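Local coordinates for putative exported protein (Bordetella pertussis Tohama I, PDB 2PFY) that binds pyroglutamic acid as an extracytoplasmic solute receptor of the DctP family, probably delivering it to a tripartite ATP-independent periplasmic (TRAP) transporter, at residues A[20-24]-A[37-41]; A[117-123]-A[203-209]; A[139-145]-A[158-164]. The contacts are given in a common frame with arbitrary orientation. Numbering follows the deposited sequence.

Overall arrangement
Contact 2 is the buried one: its centre lies about 6 Å from the centre of the chain, whereas those of contacts 1 and 3 each lie about 17 Å out, on opposite sides of it. Contacts 1 and 2 reach the same five-stranded mixed sheet, contact 1 at edge strand 35-40, contact 2 at the other edge strand, 112-119, and its neighbour 208-214. Contacts 1 and 3 each belong to a beta-alpha-beta unit, but contact 1 packs helix on strand through apolar side chains, an arginine laid over a valine, and bridging waters, while contact 3 pairs two parallel strands through backbone hydrogen bonds. Contacts 2 and 3 touch where Phe205 and Pro207 meet Tyr145, and both reach the pyroglutamic acid: contact 2 through packing, contact 3 through a charged arginine.

Contact 1: A[20-24]-A[37-41]; sequences ARQFA and IKVQS
Val39 turns its side chain toward the helix and lies under the guanidinium of Arg21, with Val39 CB 3.6 Å from Arg21 NH1 over one face of the group. Residues 20-24 are a helical turn, with Ala24 N bonded to Ala20 O at 2.8 Å; residues 37-40 are extended strand, and Ser41 leaves it. The two short axes run nearly antiparallel, 163° apart, and approach to 8.5 Å. Arg21 stands opposite Val39 (CA to CA 6.6 Å) and Ala24 opposite Ile37 (CA to CA 5.3 Å). Because Ala24 is so small, the backbones come close there: Ala24 CB sits 3.9 Å from Ile37 CB and 3.9 Å from Val39 CG2. Phe23, chi1 t, brings CE2 to 4.1 Å from Ile37 CD1, and its ring continues onto helix 223-257. Lys38 and Gln40 point away from the helix.

The Arg21 chain is extended (m, t, t), so NH2 makes a weak hydrogen bond to Val39 O at 3.3 Å. A water accepts from Arg21 NH1 (3.2 Å) and donates to Val39 O (2.9 Å). The stronger partner of Arg21 is Asp12, in a salt bridge; Asp12 also bonds Ser41 OG. Two further waters link Ile37 N to Ala24 O. Such packing of a helix on the strand that follows it is typical of the beta-alpha-beta unit, here strand 2-7, helix 15-30 and strand 35-40.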
loop_
_atom_site.group_PDB
_atom_site.type_symbol
_atom_site.label_atom_id
_atom_site.label_comp_id
_atom_site.label_asym_id
_atom_site.label_seq_id
_atom_site.Cartn_x
_atom_site.Cartn_y
_atom_site.Cartn_z
ATOM N N ALA A 20 1.131 12.561 -4.147
ATOM C CA ALA A 20 0.928 13.353 -2.945
ATOM C C ALA A 20 1.530 14.772 -3.066
ATOM O O ALA A 20 0.918 15.754 -2.625
ATOM C CB ALA A 20 1.460 12.602 -1.714
ATOM N N ARG A 21 2.722 14.874 -3.661
ATOM C CA ARG A 21 3.346 16.175 -3.970
ATOM C C ARG A 21 2.449 17.029 -4.888
ATOM O O ARG A 21 2.234 18.257 -4.642
ATOM C CB ARG A 21 4.772 15.997 -4.546
ATOM C CG ARG A 21 5.782 15.474 -3.428
ATOM C CD ARG A 21 7.254 15.576 -3.883
ATOM N NE ARG A 21 8.170 15.184 -2.807
ATOM C CZ ARG A 21 8.479 15.953 -1.761
ATOM N NH1 ARG A 21 7.953 17.162 -1.643
ATOM N NH2 ARG A 21 9.318 15.523 -0.831
ATOM N N GLN A 22 1.885 16.398 -5.911
ATOM C CA GLN A 22 1.040 17.152 -6.831
ATOM C C GLN A 22 -0.241 17.594 -6.106
ATOM O O GLN A 22 -0.763 18.730 -6.317
ATOM C CB GLN A 22 0.744 16.328 -8.088
ATOM C CG GLN A 22 -0.139 17.095 -9.112
ATOM C CD GLN A 22 -0.226 16.422 -10.471
ATOM O OE1 GLN A 22 0.574 15.529 -10.812
ATOM N NE2 GLN A 22 -1.229 16.819 -11.243
ATOM N N PHE A 23 -0.757 16.700 -5.268
ATOM C CA PHE A 23 -1.912 17.001 -4.397
ATOM C C PHE A 23 -1.620 18.212 -3.497
ATOM O O PHE A 23 -2.449 19.134 -3.412
ATOM C CB PHE A 23 -2.322 15.756 -3.583
ATOM C CG PHE A 23 -3.096 16.085 -2.321
ATOM C CD1 PHE A 23 -4.470 16.351 -2.381
ATOM C CD2 PHE A 23 -2.451 16.130 -1.089
ATOM C CE1 PHE A 23 -5.193 16.687 -1.207
ATOM C CE2 PHE A 23 -3.160 16.480 0.109
ATOM C CZ PHE A 23 -4.525 16.732 0.040
ATOM N N ALA A 24 -0.444 18.240 -2.845
ATOM C CA ALA A 24 -0.052 19.392 -2.013
ATOM C C ALA A 24 0.010 20.698 -2.855
ATOM O O ALA A 24 -0.468 21.777 -2.428
ATOM C CB ALA A 24 1.323 19.108 -1.277
ATOM N N ILE A 37 0.958 22.807 2.097
ATOM C CA ILE A 37 1.320 21.533 2.677
ATOM C C ILE A 37 2.740 21.222 2.207
ATOM O O ILE A 37 2.999 21.194 1.024
ATOM C CB ILE A 37 0.360 20.425 2.253
ATOM C CG1 ILE A 37 -1.096 20.801 2.666
ATOM C CG2 ILE A 37 0.854 19.070 2.834
ATOM C CD1 ILE A 37 -2.202 19.879 2.112
ATOM N N LYS A 38 3.646 21.022 3.146
ATOM C CA LYS A 38 5.034 20.671 2.830
ATOM C C LYS A 38 5.223 19.175 3.095
ATOM O O LYS A 38 4.970 18.700 4.189
ATOM C CB LYS A 38 6.014 21.504 3.667
ATOM C CG LYS A 38 5.710 22.996 3.711
ATOM C CD LYS A 38 5.009 23.407 5.093
ATOM C CE LYS A 38 3.900 24.398 4.909
ATOM N NZ LYS A 38 4.364 25.825 4.649
ATOM N N VAL A 39 5.656 18.448 2.071
ATOM C CA VAL A 39 5.751 16.994 2.122
ATOM C C VAL A 39 7.192 16.599 2.474
ATOM O O VAL A 39 8.163 17.076 1.851
ATOM C CB VAL A 39 5.365 16.352 0.763
ATOM C CG1 VAL A 39 5.589 14.840 0.811
ATOM C CG2 VAL A 39 3.885 16.697 0.380
ATOM N N GLN A 40 7.319 15.765 3.490
ATOM C CA GLN A 40 8.587 15.130 3.826
ATOM C C GLN A 40 8.430 13.662 3.545
ATOM O O GLN A 40 7.697 12.951 4.237
ATOM C CB GLN A 40 8.969 15.386 5.294
ATOM C CG GLN A 40 9.081 16.903 5.530
ATOM C CD GLN A 40 9.766 17.260 6.807
ATOM O OE1 GLN A 40 10.801 16.693 7.115
ATOM N NE2 GLN A 40 9.204 18.219 7.563
ATOM N N SER A 41 9.135 13.201 2.520
ATOM C CA SER A 41 8.873 11.870 2.026
ATOM C C SER A 41 9.909 10.869 2.572
ATOM O O SER A 41 10.737 11.202 3.455
ATOM C CB SER A 41 8.904 11.900 0.509
ATOM O OG SER A 41 10.221 12.212 0.129
HETATM O O HOH W 1 9.508 19.154 0.331
HETATM O O HOH W 2 -0.824 22.957 0.017
HETATM O O HOH W 3 1.622 23.203 -0.891
#

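Contact 2: A[117-123]-A[203-209]; sequences GSPWPPQ and QAFIPQS. With PCA (pyroglutamic acid), chain E.
This is a buried antiparallel strand pairing that continues into two paired connections, close to the centre of the periplasmic binding protein fold, where strand 112-119 ends and strand 208-214 begins, beside the pyroglutamic acid pocket. The connections join the five-stranded sheet to strands 124-127 and 198-201 of the four-stranded one, consistent with the interdomain hinge of such proteins. End to end the segments point 150° apart. Ser118 and Ser209 form a hydrogen-bonded pair, CA to CA 5.4 Å: Ser118 N gives to Ser209 O at 2.9 Å and Ser209 N to Ser118 O at 2.8 Å. Pro119 and Gln208 follow as a non-hydrogen-bonded pair, CA to CA 4.3 Å, their side chains on the face opposite to that of the two serines. Ser209 OG turns to Glu64.

Beyond the strands the backbone ladder resumes at intervals. Trp120 N bonds Pro207 O (3.1 Å), while Pro121 and Pro122 carry the first segment on without amide hydrogens. Gln203 (phi/psi 40/50) and Ala204 (-60/-42) turn the second chain before extended Phe205 to Gln208. Gln123 N bonds Phe205 O (3.0 Å), and Ala204 N bonds Gln123 O (2.9 Å). Pro122 CB packs on Gln203 CG at 3.6 Å. Phe205, chi1 p, swings its ring back so that Gln123 CG sits over its face, a CH-pi contact of 3.7 Å to the centroid.

Both segments line the pocket. Trp120, chi1 m and chi2 94°, presents an indole face to the lactam carbon CD of the ligand. Pro207 CG packs against the ligand ring, 3.7 Å from PCA CG.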
loop_
_atom_site.group_PDB
_atom_site.type_symbol
_atom_site.label_atom_id
_atom_site.label_comp_id
_atom_site.label_asym_id
_atom_site.label_seq_id
_atom_site.Cartn_x
_atom_site.Cartn_y
_atom_site.Cartn_z
ATOM N N GLY A 117 -7.371 7.913 -1.589
ATOM C CA GLY A 117 -6.628 6.666 -1.759
ATOM C C GLY A 117 -5.967 6.571 -3.128
ATOM O O GLY A 117 -6.345 7.273 -4.076
ATOM N N SER A 118 -4.946 5.719 -3.237
ATOM C CA SER A 118 -4.390 5.357 -4.544
ATOM C C SER A 118 -3.773 4.000 -4.380
ATOM O O SER A 118 -3.333 3.649 -3.283
ATOM C CB SER A 118 -3.335 6.360 -5.029
ATOM O OG SER A 118 -3.944 7.579 -5.396
ATOM N N PRO A 119 -3.795 3.199 -5.464
ATOM C CA PRO A 119 -3.274 1.840 -5.349
ATOM C C PRO A 119 -1.779 1.748 -5.698
ATOM O O PRO A 119 -1.266 2.512 -6.517
ATOM C CB PRO A 119 -4.120 1.078 -6.396
ATOM C CG PRO A 119 -4.281 2.107 -7.521
ATOM C CD PRO A 119 -4.419 3.446 -6.789
ATOM N N TRP A 120 -1.097 0.838 -5.036
ATOM C CA TRP A 120 0.156 0.277 -5.536
ATOM C C TRP A 120 -0.184 -0.622 -6.747
ATOM O O TRP A 120 -1.350 -0.971 -6.964
ATOM C CB TRP A 120 0.779 -0.598 -4.435
ATOM C CG TRP A 120 1.402 0.193 -3.348
ATOM C CD1 TRP A 120 0.830 0.592 -2.152
ATOM C CD2 TRP A 120 2.740 0.676 -3.342
ATOM N NE1 TRP A 120 1.752 1.281 -1.403
ATOM C CE2 TRP A 120 2.937 1.344 -2.108
ATOM C CE3 TRP A 120 3.807 0.605 -4.266
ATOM C CZ2 TRP A 120 4.159 1.930 -1.765
ATOM C CZ3 TRP A 120 5.027 1.203 -3.928
ATOM C CH2 TRP A 120 5.189 1.850 -2.683
ATOM N N PRO A 121 0.836 -0.985 -7.549
ATOM C CA PRO A 121 0.621 -2.016 -8.551
ATOM C C PRO A 121 0.490 -3.398 -7.881
ATOM O O PRO A 121 0.710 -3.531 -6.666
ATOM C CB PRO A 121 1.882 -1.915 -9.462
ATOM C CG PRO A 121 2.541 -0.556 -9.089
ATOM C CD PRO A 121 2.200 -0.432 -7.611
ATOM N N PRO A 122 0.075 -4.418 -8.655
ATOM C CA PRO A 122 -0.074 -5.767 -8.118
ATOM C C PRO A 122 1.227 -6.330 -7.544
ATOM O O PRO A 122 2.325 -5.962 -8.010
ATOM C CB PRO A 122 -0.508 -6.580 -9.339
ATOM C CG PRO A 122 -1.183 -5.562 -10.241
ATOM C CD PRO A 122 -0.319 -4.332 -10.073
ATOM N N GLN A 123 1.124 -7.208 -6.537
ATOM C CA GLN A 123 2.318 -7.662 -5.816
ATOM C C GLN A 123 2.893 -8.924 -6.463
ATOM O O GLN A 123 2.192 -9.926 -6.598
ATOM C CB GLN A 123 1.984 -7.960 -4.346
ATOM C CG GLN A 123 1.288 -6.788 -3.606
ATOM C CD GLN A 123 2.225 -5.599 -3.414
ATOM O OE1 GLN A 123 2.168 -4.598 -4.141
ATOM N NE2 GLN A 123 3.106 -5.724 -2.475
ATOM N N GLN A 203 0.708 -11.057 -9.146
ATOM C CA GLN A 203 -0.491 -10.279 -8.818
ATOM C C GLN A 203 -1.211 -10.842 -7.587
ATOM O O GLN A 203 -2.430 -11.078 -7.629
ATOM C CB GLN A 203 -1.463 -10.234 -10.022
ATOM C CG GLN A 203 -0.891 -9.559 -11.277
ATOM C CD GLN A 203 -1.910 -9.407 -12.402
ATOM O OE1 GLN A 203 -3.054 -8.929 -12.196
ATOM N NE2 GLN A 203 -1.501 -9.797 -13.603
ATOM N N ALA A 204 -0.492 -11.078 -6.495
ATOM C CA ALA A 204 -1.121 -11.701 -5.321
ATOM C C ALA A 204 -2.295 -10.846 -4.779
ATOM O O ALA A 204 -3.368 -11.367 -4.424
ATOM C CB ALA A 204 -0.106 -11.958 -4.237
ATOM N N PHE A 205 -2.082 -9.532 -4.740
ATOM C CA PHE A 205 -3.104 -8.584 -4.369
ATOM C C PHE A 205 -2.686 -7.178 -4.773
ATOM O O PHE A 205 -1.579 -6.943 -5.306
ATOM C CB PHE A 205 -3.423 -8.665 -2.848
ATOM C CG PHE A 205 -2.234 -8.465 -1.963
ATOM C CD1 PHE A 205 -1.890 -7.178 -1.494
ATOM C CD2 PHE A 205 -1.412 -9.539 -1.641
ATOM C CE1 PHE A 205 -0.774 -6.977 -0.680
ATOM C CE2 PHE A 205 -0.251 -9.338 -0.826
ATOM C CZ PHE A 205 0.049 -8.077 -0.341
ATOM N N ILE A 206 -3.594 -6.235 -4.589
ATOM C CA ILE A 206 -3.229 -4.871 -4.887
ATOM C C ILE A 206 -3.536 -3.946 -3.673
ATOM O O ILE A 206 -4.700 -3.546 -3.455
ATOM C CB ILE A 206 -3.636 -4.357 -6.358
ATOM C CG1 ILE A 206 -4.531 -3.157 -6.348
ATOM C CG2 ILE A 206 -3.994 -5.437 -7.433
ATOM C CD1 ILE A 206 -3.782 -1.987 -6.119
ATOM N N PRO A 207 -2.484 -3.652 -2.867
ATOM C CA PRO A 207 -2.717 -2.957 -1.606
ATOM C C PRO A 207 -2.863 -1.467 -1.879
ATOM O O PRO A 207 -2.255 -0.928 -2.817
ATOM C CB PRO A 207 -1.478 -3.302 -0.772
ATOM C CG PRO A 207 -0.332 -3.444 -1.868
ATOM C CD PRO A 207 -1.047 -3.948 -3.108
ATOM N N GLN A 208 -3.737 -0.827 -1.119
ATOM C CA GLN A 208 -3.995 0.602 -1.273
ATOM C C GLN A 208 -3.118 1.403 -0.342
ATOM O O GLN A 208 -2.687 0.935 0.700
ATOM C CB GLN A 208 -5.436 0.932 -0.943
ATOM C CG GLN A 208 -6.469 0.160 -1.756
ATOM C CD GLN A 208 -6.361 0.388 -3.252
ATOM O OE1 GLN A 208 -6.098 1.481 -3.713
ATOM N NE2 GLN A 208 -6.607 -0.649 -4.013
ATOM N N SER A 209 -2.885 2.643 -0.737
ATOM C CA SER A 209 -2.247 3.616 0.122
ATOM C C SER A 209 -3.271 4.739 0.334
ATOM O O SER A 209 -4.073 5.021 -0.558
ATOM C CB SER A 209 -0.992 4.068 -0.611
ATOM O OG SER A 209 -0.828 5.446 -0.554
HETATM N N PCA E . 5.361 -1.476 -1.967
HETATM C CA PCA E . 5.159 -1.302 -0.509
HETATM C CB PCA E . 3.823 -1.880 -0.111
HETATM C CG PCA E . 3.243 -2.487 -1.354
HETATM C CD PCA E . 4.218 -2.175 -2.440
HETATM O OE PCA E . 4.037 -2.442 -3.624
HETATM C C PCA E . 6.273 -1.983 0.261
HETATM O O PCA E . 6.487 -1.797 1.465
HETATM O OXT PCA E . 6.997 -2.755 -0.342
#

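Contact 3: A[139-145]-A[158-164]; sequences GTRFRAY and AVPTTVQ. With PCA (pyroglutamic acid), chain E.
Gly139, with positive phi (73°), leads into the first strand of a beta-alpha-beta unit, strand 141-144, helix 147-155 and strand 159-162, whose two strands pair in parallel with their axes 44° apart and 4.3 Å at closest approach. Thr140 O starts the ladder, accepting from Val159 N at 2.7 Å. Arg141 pairs with Val159 (CA to CA 4.9 Å), both side chains on one face; the Arg141 guanidinium bonds Gly175 O. Phe142, opposite Pro160 on the other face, gives its N to Val159 O (3.0 Å) and takes Thr161 N on its O (3.0 Å), while Phe142 CB packs on Ala158 CB at 3.6 Å; its ring, chi1 t, continues to Leu181.

Arg143 stands beside Thr161, where the side chains diverge. Its chain is fully extended, chi1 to chi3 all t, and runs along the second segment, so NE and NH2 both bond Val163 O, at 2.9 and 3.1 Å. Ala144 returns to the face of Phe142, opposite Thr162 (CA to CA 4.6 Å), and completes the ladder: Ala144 N bonds Thr161 O at 2.8 Å, and Val163 N bonds Ala144 O at 3.0 Å. Tyr145, chi1 p, leaves the strand and lays a ring face against ligand atom CB.

Held by Val163 O, the Arg143 guanidinium meets the ligand carboxylate end-on, in its own plane, a two-pronged grip typical of carboxylate-binding receptors of this family: Arg143 NH1 to PCA OXT is 2.9 Å, and Arg143 NH2 to PCA O is 2.7 Å.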
loop_
_atom_site.group_PDB
_atom_site.type_symbol
_atom_site.label_atom_id
_atom_site.label_comp_id
_atom_site.label_asym_id
_atom_site.label_seq_id
_atom_site.Cartn_x
_atom_site.Cartn_y
_atom_site.Cartn_z
ATOM N N GLY A 139 11.346 -22.179 4.965
ATOM C CA GLY A 139 12.415 -21.688 5.823
ATOM C C GLY A 139 13.168 -20.461 5.311
ATOM O O GLY A 139 14.102 -19.989 5.964
ATOM N N THR A 140 12.777 -19.953 4.141
ATOM C CA THR A 140 13.351 -18.728 3.586
ATOM C C THR A 140 12.978 -17.517 4.455
ATOM O O THR A 140 11.829 -17.391 4.883
ATOM C CB THR A 140 12.914 -18.542 2.093
ATOM O OG1 THR A 140 13.531 -19.572 1.299
ATOM C CG2 THR A 140 13.357 -17.203 1.531
ATOM N N ARG A 141 13.969 -16.669 4.734
ATOM C CA ARG A 141 13.775 -15.378 5.425
ATOM C C ARG A 141 13.090 -14.465 4.427
ATOM O O ARG A 141 13.690 -14.020 3.462
ATOM C CB ARG A 141 15.110 -14.782 5.863
ATOM C CG ARG A 141 15.887 -15.699 6.839
ATOM C CD ARG A 141 17.334 -15.208 7.038
ATOM N NE ARG A 141 18.002 -15.922 8.133
ATOM C CZ ARG A 141 19.171 -15.569 8.664
ATOM N NH1 ARG A 141 19.803 -14.494 8.227
ATOM N NH2 ARG A 141 19.705 -16.294 9.641
ATOM N N PHE A 142 11.803 -14.271 4.626
ATOM C CA PHE A 142 10.992 -13.672 3.588
ATOM C C PHE A 142 10.456 -12.349 4.147
ATOM O O PHE A 142 9.853 -12.312 5.225
ATOM C CB PHE A 142 9.872 -14.640 3.203
ATOM C CG PHE A 142 9.113 -14.241 1.953
ATOM C CD1 PHE A 142 9.375 -14.870 0.731
ATOM C CD2 PHE A 142 8.127 -13.231 2.001
ATOM C CE1 PHE A 142 8.659 -14.514 -0.415
ATOM C CE2 PHE A 142 7.418 -12.845 0.843
ATOM C CZ PHE A 142 7.678 -13.485 -0.360
ATOM N N ARG A 143 10.706 -11.261 3.433
ATOM C CA ARG A 143 10.244 -9.943 3.884
ATOM C C ARG A 143 8.734 -9.867 4.037
ATOM O O ARG A 143 7.989 -10.241 3.121
ATOM C CB ARG A 143 10.679 -8.850 2.899
ATOM C CG ARG A 143 10.191 -7.440 3.318
ATOM C CD ARG A 143 10.427 -6.414 2.268
ATOM N NE ARG A 143 9.858 -5.139 2.725
ATOM C CZ ARG A 143 9.075 -4.356 1.992
ATOM N NH1 ARG A 143 8.837 -4.672 0.724
ATOM N NH2 ARG A 143 8.576 -3.221 2.517
ATOM N N ALA A 144 8.278 -9.367 5.185
ATOM C CA ALA A 144 6.871 -8.978 5.366
ATOM C C ALA A 144 6.837 -7.468 5.607
ATOM O O ALA A 144 7.827 -6.909 6.037
ATOM C CB ALA A 144 6.254 -9.695 6.579
ATOM N N TYR A 145 5.713 -6.807 5.319
ATOM C CA TYR A 145 5.664 -5.347 5.486
ATOM C C TYR A 145 4.401 -4.849 6.172
ATOM O O TYR A 145 4.144 -3.638 6.237
ATOM C CB TYR A 145 5.915 -4.615 4.157
ATOM C CG TYR A 145 4.948 -4.912 3.039
ATOM C CD1 TYR A 145 3.601 -4.541 3.132
ATOM C CD2 TYR A 145 5.387 -5.528 1.856
ATOM C CE1 TYR A 145 2.729 -4.796 2.116
ATOM C CE2 TYR A 145 4.503 -5.802 0.820
ATOM C CZ TYR A 145 3.170 -5.440 0.955
ATOM O OH TYR A 145 2.253 -5.671 -0.037
ATOM N N ALA A 158 7.417 -19.831 4.976
ATOM C CA ALA A 158 8.615 -19.002 5.027
ATOM C C ALA A 158 8.744 -18.424 6.426
ATOM O O ALA A 158 7.838 -18.587 7.234
ATOM C CB ALA A 158 8.528 -17.877 3.975
ATOM N N VAL A 159 9.859 -17.760 6.717
ATOM C CA VAL A 159 10.034 -17.145 8.034
ATOM C C VAL A 159 9.844 -15.618 7.848
ATOM O O VAL A 159 10.708 -14.945 7.307
ATOM C CB VAL A 159 11.392 -17.509 8.675
ATOM C CG1 VAL A 159 11.595 -16.772 10.005
ATOM C CG2 VAL A 159 11.506 -19.075 8.875
ATOM N N PRO A 160 8.679 -15.099 8.257
ATOM C CA PRO A 160 8.422 -13.677 8.027
ATOM C C PRO A 160 9.370 -12.792 8.814
ATOM O O PRO A 160 9.696 -13.078 9.968
ATOM C CB PRO A 160 6.966 -13.486 8.436
ATOM C CG PRO A 160 6.509 -14.784 9.024
ATOM C CD PRO A 160 7.576 -15.796 8.927
ATOM N N THR A 161 9.847 -11.741 8.158
ATOM C CA THR A 161 10.759 -10.803 8.753
ATOM C C THR A 161 10.274 -9.411 8.297
ATOM O O THR A 161 10.299 -9.087 7.099
ATOM C CB THR A 161 12.222 -11.109 8.313
ATOM O OG1 THR A 161 12.464 -12.550 8.353
ATOM C CG2 THR A 161 13.185 -10.420 9.219
ATOM N N THR A 162 9.782 -8.626 9.248
ATOM C CA THR A 162 9.215 -7.303 8.945
ATOM C C THR A 162 10.329 -6.341 8.583
ATOM O O THR A 162 11.254 -6.124 9.370
ATOM C CB THR A 162 8.387 -6.747 10.141
ATOM O OG1 THR A 162 7.293 -7.622 10.378
ATOM C CG2 THR A 162 7.828 -5.330 9.844
ATOM N N VAL A 163 10.258 -5.773 7.383
ATOM C CA VAL A 163 11.242 -4.771 6.977
ATOM C C VAL A 163 10.480 -3.664 6.263
ATOM O O VAL A 163 9.737 -3.936 5.318
ATOM C CB VAL A 163 12.348 -5.355 6.037
ATOM C CG1 VAL A 163 13.347 -4.270 5.641
ATOM C CG2 VAL A 163 13.112 -6.516 6.712
ATOM N N GLN A 164 10.647 -2.426 6.724
ATOM C CA GLN A 164 9.913 -1.327 6.121
ATOM C C GLN A 164 10.629 -0.977 4.822
ATOM O O GLN A 164 11.827 -1.285 4.672
ATOM C CB GLN A 164 9.834 -0.121 7.082
ATOM C CG GLN A 164 9.022 -0.373 8.408
ATOM C CD GLN A 164 7.636 -0.928 8.168
ATOM O OE1 GLN A 164 6.990 -0.617 7.153
ATOM N NE2 GLN A 164 7.158 -1.764 9.101
HETATM N N PCA E . 5.361 -1.476 -1.967
HETATM C CA PCA E . 5.159 -1.302 -0.509
HETATM C CB PCA E . 3.823 -1.880 -0.111
HETATM C CG PCA E . 3.243 -2.487 -1.354
HETATM C CD PCA E . 4.218 -2.175 -2.440
HETATM O OE PCA E . 4.037 -2.442 -3.624
HETATM C C PCA E . 6.273 -1.983 0.261
HETATM O O PCA E . 6.487 -1.797 1.465
HETATM O OXT PCA E . 6.997 -2.755 -0.342
#